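Local structure of heat shock protein 16 (Schizosaccharomyces pombe, 3W1Z) at residues B[80-83]-B[84-88]; B[109-112]-B[113-116]. The protein is a small heat shock protein that assembles from 16 chains and probably acts as a chaperone, holding unfolded proteins during stress. One frame throughout, in Å; residues are numbered along the deposited sequence.

Interaction 1: B[80-83]-B[84-88]; sequences ERKN and ESTEG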
ATOM      1  N   GLU B  80     -39.734 -12.658  11.175  1.00 28.26           N
ATOM      2  CA  GLU B  80     -41.067 -13.103  11.555  1.00 34.29           C
ATOM      3  C   GLU B  80     -41.093 -14.617  11.695  1.00 28.40           C
ATOM      4  O   GLU B  80     -41.986 -15.182  12.326  1.00 41.75           O
ATOM      5  CB  GLU B  80     -42.098 -12.642  10.522  1.00 31.79           C
ATOM      6  CG  GLU B  80     -42.116 -11.135  10.304  1.00 29.55           C
ATOM      7  CD  GLU B  80     -43.193 -10.692   9.331  1.00 49.18           C
ATOM      8  OE1 GLU B  80     -43.327 -11.319   8.259  1.00 47.34           O
ATOM      9  OE2 GLU B  80     -43.906  -9.715   9.642  1.00 59.73           O
ATOM     10  N   ARG B  81     -40.100 -15.264  11.098  1.00 25.32           N
ATOM     11  CA  ARG B  81     -39.987 -16.715  11.119  1.00 30.68           C
ATOM     12  C   ARG B  81     -39.078 -17.208  12.244  1.00 23.24           C
ATOM     13  O   ARG B  81     -38.754 -18.393  12.308  1.00 28.62           O
ATOM     14  CB  ARG B  81     -39.495 -17.229   9.765  1.00 26.66           C
ATOM     15  CG  ARG B  81     -40.097 -16.499   8.576  1.00 26.61           C
ATOM     16  CD  ARG B  81     -40.511 -17.470   7.486  1.00 17.77           C
ATOM     17  NE  ARG B  81     -41.850 -18.004   7.707  1.00 35.43           N
ATOM     18  CZ  ARG B  81     -42.909 -17.689   6.969  1.00 31.10           C
ATOM     19  NH1 ARG B  81     -42.784 -16.848   5.952  1.00 21.36           N
ATOM     20  NH2 ARG B  81     -44.093 -18.221   7.242  1.00 31.61           N
ATOM     21  N   LYS B  82     -38.644 -16.286  13.101  1.00 22.28           N
ATOM     22  CA  LYS B  82     -37.725 -16.596  14.198  1.00 33.94           C
ATOM     23  C   LYS B  82     -38.152 -17.810  15.031  1.00 29.96           C
ATOM     24  O   LYS B  82     -37.348 -18.709  15.281  1.00 34.54           O
ATOM     25  CB  LYS B  82     -37.550 -15.370  15.100  1.00 31.07           C
ATOM     26  CG  LYS B  82     -36.892 -15.655  16.446  1.00 35.85           C
ATOM     27  CD  LYS B  82     -35.466 -16.163  16.292  1.00 51.16           C
ATOM     28  CE  LYS B  82     -34.839 -16.446  17.650  1.00 60.48           C
ATOM     29  NZ  LYS B  82     -33.494 -17.076  17.535  1.00 60.35           N
ATOM     30  N   ASN B  83     -39.410 -17.836  15.458  1.00 25.83           N
ATOM     31  CA  ASN B  83     -39.910 -18.958  16.249  1.00 37.65           C
ATOM     32  C   ASN B  83     -39.968 -20.247  15.436  1.00 32.85           C
ATOM     33  O   ASN B  83     -39.765 -21.340  15.977  1.00 32.54           O
ATOM     34  CB  ASN B  83     -41.281 -18.651  16.846  1.00 34.10           C
ATOM     35  CG  ASN B  83     -41.835 -19.813  17.648  1.00 44.23           C
ATOM     36  OD1 ASN B  83     -41.445 -20.031  18.796  1.00 36.03           O
ATOM     37  ND2 ASN B  83     -42.751 -20.567  17.048  1.00 43.59           N
ATOM     38  N   GLU B  84     -40.249 -20.115  14.142  1.00 26.11           N
ATOM     39  CA  GLU B  84     -40.245 -21.264  13.243  1.00 34.06           C
ATOM     40  C   GLU B  84     -38.848 -21.881  13.211  1.00 29.41           C
ATOM     41  O   GLU B  84     -38.691 -23.096  13.329  1.00 26.87           O
ATOM     42  CB  GLU B  84     -40.678 -20.855  11.834  1.00 26.85           C
ATOM     43  CG  GLU B  84     -41.956 -20.007  11.803  1.00 32.59           C
ATOM     44  CD  GLU B  84     -42.473 -19.788  10.393  1.00 33.83           C
ATOM     45  OE1 GLU B  84     -43.253 -18.836  10.186  1.00 36.55           O
ATOM     46  OE2 GLU B  84     -42.109 -20.577   9.494  1.00 30.92           O
ATOM     47  N   SER B  85     -37.834 -21.031  13.071  1.00 29.05           N
ATOM     48  CA  SER B  85     -36.447 -21.480  13.095  1.00 31.66           C
ATOM     49  C   SER B  85     -36.109 -22.088  14.450  1.00 36.39           C
ATOM     50  O   SER B  85     -35.325 -23.031  14.538  1.00 31.56           O
ATOM     51  CB  SER B  85     -35.502 -20.315  12.795  1.00 35.98           C
ATOM     52  OG  SER B  85     -35.787 -19.733  11.534  1.00 47.52           O
ATOM     53  N   THR B  86     -36.709 -21.541  15.504  1.00 29.09           N
ATOM     54  CA  THR B  86     -36.489 -22.045  16.854  1.00 33.89           C
ATOM     55  C   THR B  86     -37.159 -23.409  17.029  1.00 40.09           C
ATOM     56  O   THR B  86     -36.795 -24.185  17.914  1.00 41.45           O
ATOM     57  CB  THR B  86     -37.029 -21.060  17.910  1.00 40.29           C
ATOM     58  OG1 THR B  86     -36.716 -19.718  17.519  1.00 45.69           O
ATOM     59  CG2 THR B  86     -36.418 -21.341  19.274  1.00 27.83           C
ATOM     60  N   GLU B  87     -38.135 -23.699  16.174  1.00 34.21           N
ATOM     61  CA  GLU B  87     -38.835 -24.979  16.210  1.00 38.55           C
ATOM     62  C   GLU B  87     -38.195 -26.005  15.280  1.00 32.37           C
ATOM     63  O   GLU B  87     -38.681 -27.129  15.153  1.00 30.42           O
ATOM     64  CB  GLU B  87     -40.311 -24.798  15.846  1.00 38.39           C
ATOM     65  CG  GLU B  87     -41.143 -24.122  16.923  1.00 32.48           C
ATOM     66  CD  GLU B  87     -42.610 -24.041  16.554  1.00 48.15           C
ATOM     67  OE1 GLU B  87     -42.942 -23.336  15.578  1.00 52.07           O
ATOM     68  OE2 GLU B  87     -43.431 -24.688  17.237  1.00 52.45           O
ATOM     69  N   GLY B  88     -37.105 -25.608  14.628  1.00 27.86           N
ATOM     70  CA  GLY B  88     -36.381 -26.491  13.732  1.00 19.04           C
ATOM     71  C   GLY B  88     -36.950 -26.512  12.325  1.00 14.76           C
ATOM     72  O   GLY B  88     -36.788 -27.492  11.599  1.00 19.28           O
TER

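Interaction 2: B[109-112]-B[113-116]; sequences KIDA and DRIE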
ATOM      1  N   LYS B 109     -26.183  22.129  -0.336  1.00 58.41           N
ATOM      2  CA  LYS B 109     -27.058  22.947   0.489  1.00 64.68           C
ATOM      3  C   LYS B 109     -28.508  22.660   0.137  1.00 62.52           C
ATOM      4  O   LYS B 109     -28.929  22.842  -1.005  1.00 58.65           O
ATOM      5  CB  LYS B 109     -26.740  24.429   0.307  1.00 66.74           C
ATOM      6  CG  LYS B 109     -25.490  24.879   1.043  1.00 74.62           C
ATOM      7  CD  LYS B 109     -24.941  26.169   0.462  1.00 73.18           C
ATOM      8  CE  LYS B 109     -24.280  25.929  -0.882  1.00 79.07           C
ATOM      9  NZ  LYS B 109     -23.072  25.069  -0.748  1.00 82.29           N
ATOM     10  N   ILE B 110     -29.267  22.200   1.124  1.00 62.15           N
ATOM     11  CA  ILE B 110     -30.652  21.820   0.901  1.00 62.59           C
ATOM     12  C   ILE B 110     -31.590  22.568   1.837  1.00 58.34           C
ATOM     13  O   ILE B 110     -31.163  23.110   2.855  1.00 55.65           O
ATOM     14  CB  ILE B 110     -30.849  20.297   1.079  1.00 59.31           C
ATOM     15  CG1 ILE B 110     -30.404  19.852   2.474  1.00 64.15           C
ATOM     16  CG2 ILE B 110     -30.083  19.530   0.014  1.00 61.83           C
ATOM     17  CD1 ILE B 110     -31.540  19.668   3.454  1.00 62.88           C
ATOM     18  N   ASP B 111     -32.873  22.588   1.492  1.00 67.30           N
ATOM     19  CA  ASP B 111     -33.874  23.152   2.380  1.00 67.43           C
ATOM     20  C   ASP B 111     -34.400  22.010   3.236  1.00 69.29           C
ATOM     21  O   ASP B 111     -35.080  21.111   2.741  1.00 67.59           O
ATOM     22  CB  ASP B 111     -35.012  23.789   1.580  1.00 64.78           C
ATOM     23  CG  ASP B 111     -35.880  24.704   2.425  1.00 73.71           C
ATOM     24  OD1 ASP B 111     -35.961  24.497   3.653  1.00 70.63           O
ATOM     25  OD2 ASP B 111     -36.486  25.634   1.856  1.00 80.94           O
ATOM     26  N   ALA B 112     -34.078  22.054   4.524  1.00 68.12           N
ATOM     27  CA  ALA B 112     -34.373  20.954   5.435  1.00 60.59           C
ATOM     28  C   ALA B 112     -35.868  20.717   5.596  1.00 70.52           C
ATOM     29  O   ALA B 112     -36.322  19.575   5.649  1.00 72.19           O
ATOM     30  CB  ALA B 112     -33.725  21.203   6.790  1.00 56.80           C
ATOM     31  N   ASP B 113     -36.631  21.801   5.667  1.00 73.41           N
ATOM     32  CA  ASP B 113     -38.065  21.703   5.908  1.00 72.93           C
ATOM     33  C   ASP B 113     -38.837  21.231   4.677  1.00 76.79           C
ATOM     34  O   ASP B 113     -40.020  20.901   4.769  1.00 86.25           O
ATOM     35  CB  ASP B 113     -38.611  23.035   6.421  1.00 72.42           C
ATOM     36  CG  ASP B 113     -37.980  23.454   7.737  1.00 78.12           C
ATOM     37  OD1 ASP B 113     -38.580  23.184   8.798  1.00 84.95           O
ATOM     38  OD2 ASP B 113     -36.879  24.043   7.709  1.00 82.55           O
ATOM     39  N   ARG B 114     -38.172  21.209   3.525  1.00 61.84           N
ATOM     40  CA  ARG B 114     -38.778  20.671   2.309  1.00 71.45           C
ATOM     41  C   ARG B 114     -38.392  19.217   2.024  1.00 66.60           C
ATOM     42  O   ARG B 114     -38.772  18.662   0.994  1.00 62.80           O
ATOM     43  CB  ARG B 114     -38.485  21.561   1.096  1.00 79.16           C
ATOM     44  CG  ARG B 114     -39.495  22.684   0.892  1.00 78.22           C
ATOM     45  CD  ARG B 114     -39.188  23.877   1.780  1.00 82.06           C
ATOM     46  NE  ARG B 114     -40.357  24.335   2.525  1.00 85.98           N
ATOM     47  CZ  ARG B 114     -40.367  25.413   3.301  1.00 90.98           C
ATOM     48  NH1 ARG B 114     -39.273  26.151   3.428  1.00 84.55           N
ATOM     49  NH2 ARG B 114     -41.473  25.758   3.947  1.00 88.51           N
ATOM     50  N   ILE B 115     -37.628  18.611   2.927  1.00 65.93           N
ATOM     51  CA  ILE B 115     -37.271  17.201   2.795  1.00 66.90           C
ATOM     52  C   ILE B 115     -38.500  16.316   2.966  1.00 65.24           C
ATOM     53  O   ILE B 115     -39.231  16.434   3.954  1.00 67.92           O
ATOM     54  CB  ILE B 115     -36.211  16.774   3.831  1.00 63.95           C
ATOM     55  CG1 ILE B 115     -34.907  17.543   3.625  1.00 56.70           C
ATOM     56  CG2 ILE B 115     -35.945  15.282   3.745  1.00 55.80           C
ATOM     57  CD1 ILE B 115     -33.852  17.204   4.654  1.00 55.41           C
ATOM     58  N   GLU B 116     -38.722  15.426   2.002  1.00 59.77           N
ATOM     59  CA  GLU B 116     -39.848  14.498   2.062  1.00 59.37           C
ATOM     60  C   GLU B 116     -39.422  13.078   1.674  1.00 61.34           C
ATOM     61  O   GLU B 116     -38.484  12.897   0.892  1.00 61.25           O
ATOM     62  CB  GLU B 116     -41.001  14.995   1.183  1.00 49.43           C
ATOM     63  CG  GLU B 116     -40.568  15.442  -0.204  1.00 61.04           C
ATOM     64  CD  GLU B 116     -41.651  16.213  -0.928  1.00 75.06           C
ATOM     65  OE1 GLU B 116     -42.682  16.531  -0.297  1.00 73.29           O
ATOM     66  OE2 GLU B 116     -41.470  16.504  -2.129  1.00 74.95           O
TER

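Interaction 1: B[80-83]-B[84-88]
Arg81 and Glu84 form a salt bridge at the N-terminal end of the short helix 82-86, from N-cap to first turn. Arg81 NE points at both carboxylate oxygens: its bond to Glu84 OE2 is 3.1 Å long and fairly straight (158°), the one to Glu84 OE1 (3.0 Å) is bent and weak, and a weak bond from Arg81 NH2 to OE1 adds to the pair. The carboxylate sits at the guanidinium edge with the two planes 80° apart, so this is no flat two-pronged pairing. Glu84 CG lies beside its own backbone N (chi1 -48°), and from there the extended chain runs back to Arg81. Replacing Arg81 with an alanine would probably leave the Glu84 carboxylate without its mate in this turn and Asp51 of a third subunit without its ion pair to Arg81 NH1.

Along the backbone, Ser85 N reaches Arg81 O (2.9 Å), and Thr86 N reaches Lys82 O (2.9 Å). The side-chain hydroxyl Thr86 OG1 donates to that same Lys82 O, at 2.5 Å and from above the carbonyl plane, so one oxygen takes two donors from one residue. At the C-terminal end Gly88, with positive phi, closes the helix in a Schellman motif, Gly88 N binding Ser85 O at 3.1 Å.

The helix lies in the long connection between strands 70-77 and 98-105, just before strand 90-93, and reaches away from its own chain's sheets. Other subunits meet it there: Lys82 NZ bonds Ser99 of a second subunit and Ser85 OG bonds His42 of the third.

Interaction 2: B[109-112]-B[113-116]
Arg114 folds back over Asp111, three residues earlier and just before the 3-10 turn 112-114, which leads toward strand 116-120. Its CB starts 3.8 Å from Asp111 O, the oxygen that also accepts Arg114 N (3.2 Å). With bends at chi2 (82°) and chi3, the chain brings CD to 3.2 Å from Asp111 OD2. NE and CZ stand farther off that oxygen. At the tip NH1 closes the loop with a nearly straight salt-bridge hydrogen bond to Asp111 OD2 (3.2 Å, 172°), in the guanidinium plane, and on the syn side of the carboxylate but tilted out of the carboxylate plane; the two planes are perpendicular. Asp113 CB lies over the centre of one guanidinium face.

Asp111 OD1 takes a weak bond from Asp113 N, while Ile115 N binds Ala112 O (3.2 Å) and ends the turn. On the apolar side Ile110 CD1 meets Ile115 CD1 at 3.6 Å, and both isoleucines pack on Leu128 and Tyr66. Ile115 also touches Ile140 of a fourth subunit, consistent with the docking of the C-terminal IXI motif of small heat shock proteins.

The turn thus divides its chemistry. Its polar side gathers two carboxylates, with Asp111 OD1 and Asp113 OD2 4.2 Å apart, and the Arg114 charge probably offsets part of their mutual repulsion; the two isoleucines give the hydrophobic side that meets the sheets.

How the interactions relate
Interactions 1 and 2 lie in series along the chain, on opposite sides of its centre. Their own centres are 42 Å apart and their nearest atoms about 25 Å, so neither touches the other. Segments 80-83 and 84-88 sit far out, about 31 Å from the chain centre, whereas segments 109-112 and 113-116 are about 15 Å from it, against the sheets. Each pairs an arginine with an acidic residue three positions away, at the start of a helix in one case and of a 3-10 turn in the other. Both also meet other subunits, interaction 1 a second and third, interaction 2 a fourth, which places them at separate junctions of the 16-mer.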